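Local structure of multisubunit Na+/H+ antiporter, D subunit (Anoxybacillus flavithermus, 6Z16) at residues N3-T15 with A36-R50. The protein is a membrane subunit of a multisubunit Na+/H+ antiporter and probably takes part in ion translocation, being related to the antiporter-like subunits of complex I. Residues are numbered along the deposited sequence; the frame is centred on the assembly and turned at random.
Sequences NLLLLPIVIPLVT and ATVGLVVASGALLHR
With CG anti to the backbone N (chi1 179°), Leu40 swings its forked end in against segment 3-15, and Leu4, turned the same way, extends CD2 to the aliphatic base of Arg50, 3.8 Å from its CB. The pairing illustrates how two consecutive, antiparallel membrane helices can join without a hydrogen bond between them: the axes of 7-15 and 36-50 have N-to-C directions 172° apart and come within 9.4 Å of each other. Leu40 reaches both prolines, its CD1 lying 3.7 Å from Pro8 CA while both methyls touch Pro12 CG, Leu40 crossing that second proline at about a right angle. Ala43, being small, admits Leu7 CB and Ile11 CD1, each 4.0 Å from its CB. Thr15 OG1 donates to Ile11 O at 2.6 Å, the hydroxyl lying 21° off the carbonyl plane, and that hydroxyl lies 3.3 Å from Ala36 CB. A valine in place of Thr15 would probably leave Ile11 O without its hydroxyl partner beside the kink at Pro12. Around the pair, helix 109-124 packs on Pro12 and Leu40, helix 76-99 on Pro8 and Leu40, while strands 57-60 and 71-74 border the Leu5 end.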
loop_
_atom_site.group_PDB
_atom_site.type_symbol
_atom_site.label_atom_id
_atom_site.label_comp_id
_atom_site.label_asym_id
_atom_site.label_seq_id
_atom_site.Cartn_x
_atom_site.Cartn_y
_atom_site.Cartn_z
ATOM N N ASN D 3 4.671 -36.959 34.456
ATOM C CA ASN D 3 5.260 -37.257 33.159
ATOM C C ASN D 3 6.399 -38.257 33.246
ATOM O O ASN D 3 7.074 -38.487 32.236
ATOM C CB ASN D 3 5.757 -35.975 32.494
ATOM C CG ASN D 3 4.637 -35.143 31.934
ATOM O OD1 ASN D 3 3.742 -35.659 31.278
ATOM N ND2 ASN D 3 4.670 -33.848 32.200
ATOM N N LEU D 4 6.618 -38.850 34.428
ATOM C CA LEU D 4 7.653 -39.865 34.623
ATOM C C LEU D 4 7.452 -41.057 33.703
ATOM O O LEU D 4 8.427 -41.639 33.208
ATOM C CB LEU D 4 7.642 -40.317 36.083
ATOM C CG LEU D 4 8.600 -41.397 36.581
ATOM C CD1 LEU D 4 10.039 -40.961 36.492
ATOM C CD2 LEU D 4 8.245 -41.748 38.003
ATOM N N LEU D 5 6.188 -41.374 33.419
ATOM C CA LEU D 5 5.818 -42.443 32.505
ATOM C C LEU D 5 6.355 -42.206 31.097
ATOM O O LEU D 5 6.621 -43.168 30.371
ATOM C CB LEU D 5 4.296 -42.552 32.498
ATOM C CG LEU D 5 3.539 -43.797 32.075
ATOM C CD1 LEU D 5 2.193 -43.738 32.748
ATOM C CD2 LEU D 5 3.377 -43.901 30.591
ATOM N N LEU D 6 6.525 -40.947 30.691
ATOM C CA LEU D 6 7.087 -40.687 29.373
ATOM C C LEU D 6 8.598 -40.710 29.342
ATOM O O LEU D 6 9.163 -40.674 28.246
ATOM C CB LEU D 6 6.645 -39.341 28.820
ATOM C CG LEU D 6 5.367 -39.347 28.006
ATOM C CD1 LEU D 6 4.167 -39.297 28.889
ATOM C CD2 LEU D 6 5.389 -38.213 27.036
ATOM N N LEU D 7 9.259 -40.737 30.494
ATOM C CA LEU D 7 10.718 -40.744 30.485
ATOM C C LEU D 7 11.369 -41.981 29.854
ATOM O O LEU D 7 12.483 -41.827 29.330
ATOM C CB LEU D 7 11.235 -40.510 31.910
ATOM C CG LEU D 7 10.982 -39.067 32.349
ATOM C CD1 LEU D 7 11.387 -38.834 33.779
ATOM C CD2 LEU D 7 11.732 -38.118 31.446
ATOM N N PRO D 8 10.781 -43.185 29.840
ATOM C CA PRO D 8 11.306 -44.206 28.922
ATOM C C PRO D 8 11.112 -43.906 27.442
ATOM O O PRO D 8 11.827 -44.493 26.621
ATOM C CB PRO D 8 10.549 -45.469 29.331
ATOM C CG PRO D 8 9.422 -45.019 30.157
ATOM C CD PRO D 8 9.939 -43.828 30.867
ATOM N N ILE D 9 10.191 -43.026 27.066
ATOM C CA ILE D 9 9.937 -42.723 25.664
ATOM C C ILE D 9 10.665 -41.461 25.218
ATOM O O ILE D 9 11.286 -41.443 24.155
ATOM C CB ILE D 9 8.417 -42.604 25.424
ATOM C CG1 ILE D 9 7.711 -43.891 25.844
ATOM C CG2 ILE D 9 8.127 -42.338 23.970
ATOM C CD1 ILE D 9 6.208 -43.774 25.893
ATOM N N VAL D 10 10.625 -40.414 26.045
ATOM C CA VAL D 10 11.147 -39.102 25.667
ATOM C C VAL D 10 12.674 -39.091 25.666
ATOM O O VAL D 10 13.297 -38.512 24.769
ATOM C CB VAL D 10 10.556 -38.032 26.605
ATOM C CG1 VAL D 10 11.202 -36.684 26.399
ATOM C CG2 VAL D 10 9.068 -37.912 26.371
ATOM N N ILE D 11 13.296 -39.755 26.650
ATOM C CA ILE D 11 14.759 -39.701 26.793
ATOM C C ILE D 11 15.530 -40.295 25.612
ATOM O O ILE D 11 16.484 -39.649 25.147
ATOM C CB ILE D 11 15.179 -40.300 28.149
ATOM C CG1 ILE D 11 14.719 -39.405 29.296
ATOM C CG2 ILE D 11 16.679 -40.528 28.236
ATOM C CD1 ILE D 11 14.923 -40.019 30.653
ATOM N N PRO D 12 15.183 -41.477 25.063
ATOM C CA PRO D 12 15.932 -41.916 23.875
ATOM C C PRO D 12 15.617 -41.092 22.644
ATOM O O PRO D 12 16.533 -40.816 21.855
ATOM C CB PRO D 12 15.496 -43.375 23.697
ATOM C CG PRO D 12 14.947 -43.774 24.967
ATOM C CD PRO D 12 14.288 -42.568 25.500
ATOM N N LEU D 13 14.362 -40.644 22.518
ATOM C CA LEU D 13 13.883 -39.888 21.364
ATOM C C LEU D 13 14.703 -38.629 21.137
ATOM O O LEU D 13 15.339 -38.478 20.083
ATOM C CB LEU D 13 12.410 -39.540 21.569
ATOM C CG LEU D 13 11.758 -38.768 20.434
ATOM C CD1 LEU D 13 11.845 -39.587 19.178
ATOM C CD2 LEU D 13 10.324 -38.461 20.772
ATOM N N VAL D 14 14.725 -37.746 22.151
ATOM C CA VAL D 14 15.575 -36.554 22.186
ATOM C C VAL D 14 17.010 -36.902 21.844
ATOM O O VAL D 14 17.624 -36.260 20.979
ATOM C CB VAL D 14 15.488 -35.882 23.570
ATOM C CG1 VAL D 14 16.458 -34.731 23.657
ATOM C CG2 VAL D 14 14.088 -35.411 23.854
ATOM N N THR D 15 17.510 -38.000 22.426
ATOM C CA THR D 15 18.887 -38.424 22.212
ATOM C C THR D 15 19.135 -38.733 20.752
ATOM O O THR D 15 20.084 -38.207 20.157
ATOM C CB THR D 15 19.196 -39.643 23.066
ATOM O OG1 THR D 15 18.939 -39.325 24.436
ATOM C CG2 THR D 15 20.647 -40.042 22.901
ATOM N N ALA D 36 22.920 -41.125 28.017
ATOM C CA ALA D 36 21.469 -41.158 27.910
ATOM C C ALA D 36 20.906 -42.543 28.187
ATOM O O ALA D 36 19.802 -42.657 28.729
ATOM C CB ALA D 36 21.042 -40.688 26.531
ATOM N N THR D 37 21.646 -43.605 27.855
ATOM C CA THR D 37 21.168 -44.947 28.171
ATOM C C THR D 37 21.229 -45.217 29.673
ATOM O O THR D 37 20.327 -45.859 30.231
ATOM C CB THR D 37 21.983 -45.979 27.397
ATOM O OG1 THR D 37 21.992 -45.622 26.011
ATOM C CG2 THR D 37 21.345 -47.344 27.514
ATOM N N VAL D 38 22.272 -44.715 30.347
ATOM C CA VAL D 38 22.344 -44.841 31.804
ATOM C C VAL D 38 21.209 -44.066 32.471
ATOM O O VAL D 38 20.565 -44.561 33.412
ATOM C CB VAL D 38 23.730 -44.392 32.304
ATOM C CG1 VAL D 38 23.775 -44.326 33.816
ATOM C CG2 VAL D 38 24.796 -45.350 31.812
ATOM N N GLY D 39 20.907 -42.866 31.961
ATOM C CA GLY D 39 19.752 -42.131 32.454
ATOM C C GLY D 39 18.429 -42.819 32.174
ATOM O O GLY D 39 17.490 -42.718 32.970
ATOM N N LEU D 40 18.347 -43.547 31.058
ATOM C CA LEU D 40 17.171 -44.357 30.753
ATOM C C LEU D 40 16.973 -45.471 31.773
ATOM O O LEU D 40 15.843 -45.729 32.207
ATOM C CB LEU D 40 17.309 -44.941 29.348
ATOM C CG LEU D 40 16.203 -45.842 28.817
ATOM C CD1 LEU D 40 14.929 -45.063 28.715
ATOM C CD2 LEU D 40 16.600 -46.411 27.474
ATOM N N VAL D 41 18.066 -46.144 32.157
ATOM C CA VAL D 41 17.992 -47.205 33.167
ATOM C C VAL D 41 17.539 -46.642 34.511
ATOM O O VAL D 41 16.679 -47.226 35.189
ATOM C CB VAL D 41 19.347 -47.927 33.283
ATOM C CG1 VAL D 41 19.313 -48.959 34.386
ATOM C CG2 VAL D 41 19.710 -48.589 31.981
ATOM N N VAL D 42 18.074 -45.476 34.892
ATOM C CA VAL D 42 17.706 -44.865 36.171
ATOM C C VAL D 42 16.241 -44.419 36.165
ATOM O O VAL D 42 15.510 -44.625 37.145
ATOM C CB VAL D 42 18.665 -43.704 36.491
ATOM C CG1 VAL D 42 18.251 -42.982 37.757
ATOM C CG2 VAL D 42 20.075 -44.226 36.648
ATOM N N ALA D 43 15.773 -43.864 35.042
ATOM C CA ALA D 43 14.383 -43.420 34.949
ATOM C C ALA D 43 13.409 -44.590 34.930
ATOM O O ALA D 43 12.314 -44.494 35.501
ATOM C CB ALA D 43 14.194 -42.560 33.703
ATOM N N SER D 44 13.791 -45.705 34.304
ATOM C CA SER D 44 12.930 -46.881 34.295
ATOM C C SER D 44 12.853 -47.530 35.672
ATOM O O SER D 44 11.788 -48.015 36.074
ATOM C CB SER D 44 13.426 -47.870 33.249
ATOM O OG SER D 44 14.734 -48.297 33.552
ATOM N N GLY D 45 13.966 -47.528 36.416
ATOM C CA GLY D 45 13.919 -47.998 37.794
ATOM C C GLY D 45 13.047 -47.130 38.683
ATOM O O GLY D 45 12.309 -47.638 39.537
ATOM N N ALA D 46 13.101 -45.813 38.475
ATOM C CA ALA D 46 12.233 -44.910 39.223
ATOM C C ALA D 46 10.767 -45.112 38.860
ATOM O O ALA D 46 9.891 -45.018 39.728
ATOM C CB ALA D 46 12.650 -43.464 38.978
ATOM N N LEU D 47 10.483 -45.418 37.591
ATOM C CA LEU D 47 9.108 -45.710 37.186
ATOM C C LEU D 47 8.604 -47.005 37.808
ATOM O O LEU D 47 7.436 -47.093 38.208
ATOM C CB LEU D 47 9.008 -45.776 35.663
ATOM C CG LEU D 47 7.624 -46.101 35.103
ATOM C CD1 LEU D 47 6.616 -45.056 35.526
ATOM C CD2 LEU D 47 7.669 -46.234 33.603
ATOM N N LEU D 48 9.474 -48.014 37.907
ATOM C CA LEU D 48 9.075 -49.278 38.519
ATOM C C LEU D 48 8.804 -49.120 40.015
ATOM O O LEU D 48 7.831 -49.682 40.533
ATOM C CB LEU D 48 10.140 -50.339 38.257
ATOM C CG LEU D 48 9.849 -51.738 38.788
ATOM C CD1 LEU D 48 8.560 -52.286 38.223
ATOM C CD2 LEU D 48 10.989 -52.646 38.437
ATOM N N HIS D 49 9.619 -48.325 40.715
ATOM C CA HIS D 49 9.300 -48.031 42.112
ATOM C C HIS D 49 8.029 -47.200 42.246
ATOM O O HIS D 49 7.274 -47.377 43.212
ATOM C CB HIS D 49 10.459 -47.315 42.802
ATOM C CG HIS D 49 10.198 -47.012 44.246
ATOM N ND1 HIS D 49 9.654 -45.819 44.672
ATOM C CD2 HIS D 49 10.359 -47.766 45.358
ATOM C CE1 HIS D 49 9.520 -45.841 45.985
ATOM N NE2 HIS D 49 9.935 -47.012 46.425
ATOM N N ARG D 50 7.772 -46.309 41.284
ATOM C CA ARG D 50 6.563 -45.496 41.317
ATOM C C ARG D 50 5.312 -46.348 41.150
ATOM O O ARG D 50 4.336 -46.176 41.887
ATOM C CB ARG D 50 6.642 -44.427 40.230
ATOM C CG ARG D 50 5.461 -43.492 40.165
ATOM C CD ARG D 50 5.353 -42.637 41.401
ATOM N NE ARG D 50 4.283 -41.658 41.272
ATOM C CZ ARG D 50 3.835 -40.902 42.265
ATOM N NH1 ARG D 50 4.359 -41.017 43.477
ATOM N NH2 ARG D 50 2.858 -40.036 42.050
#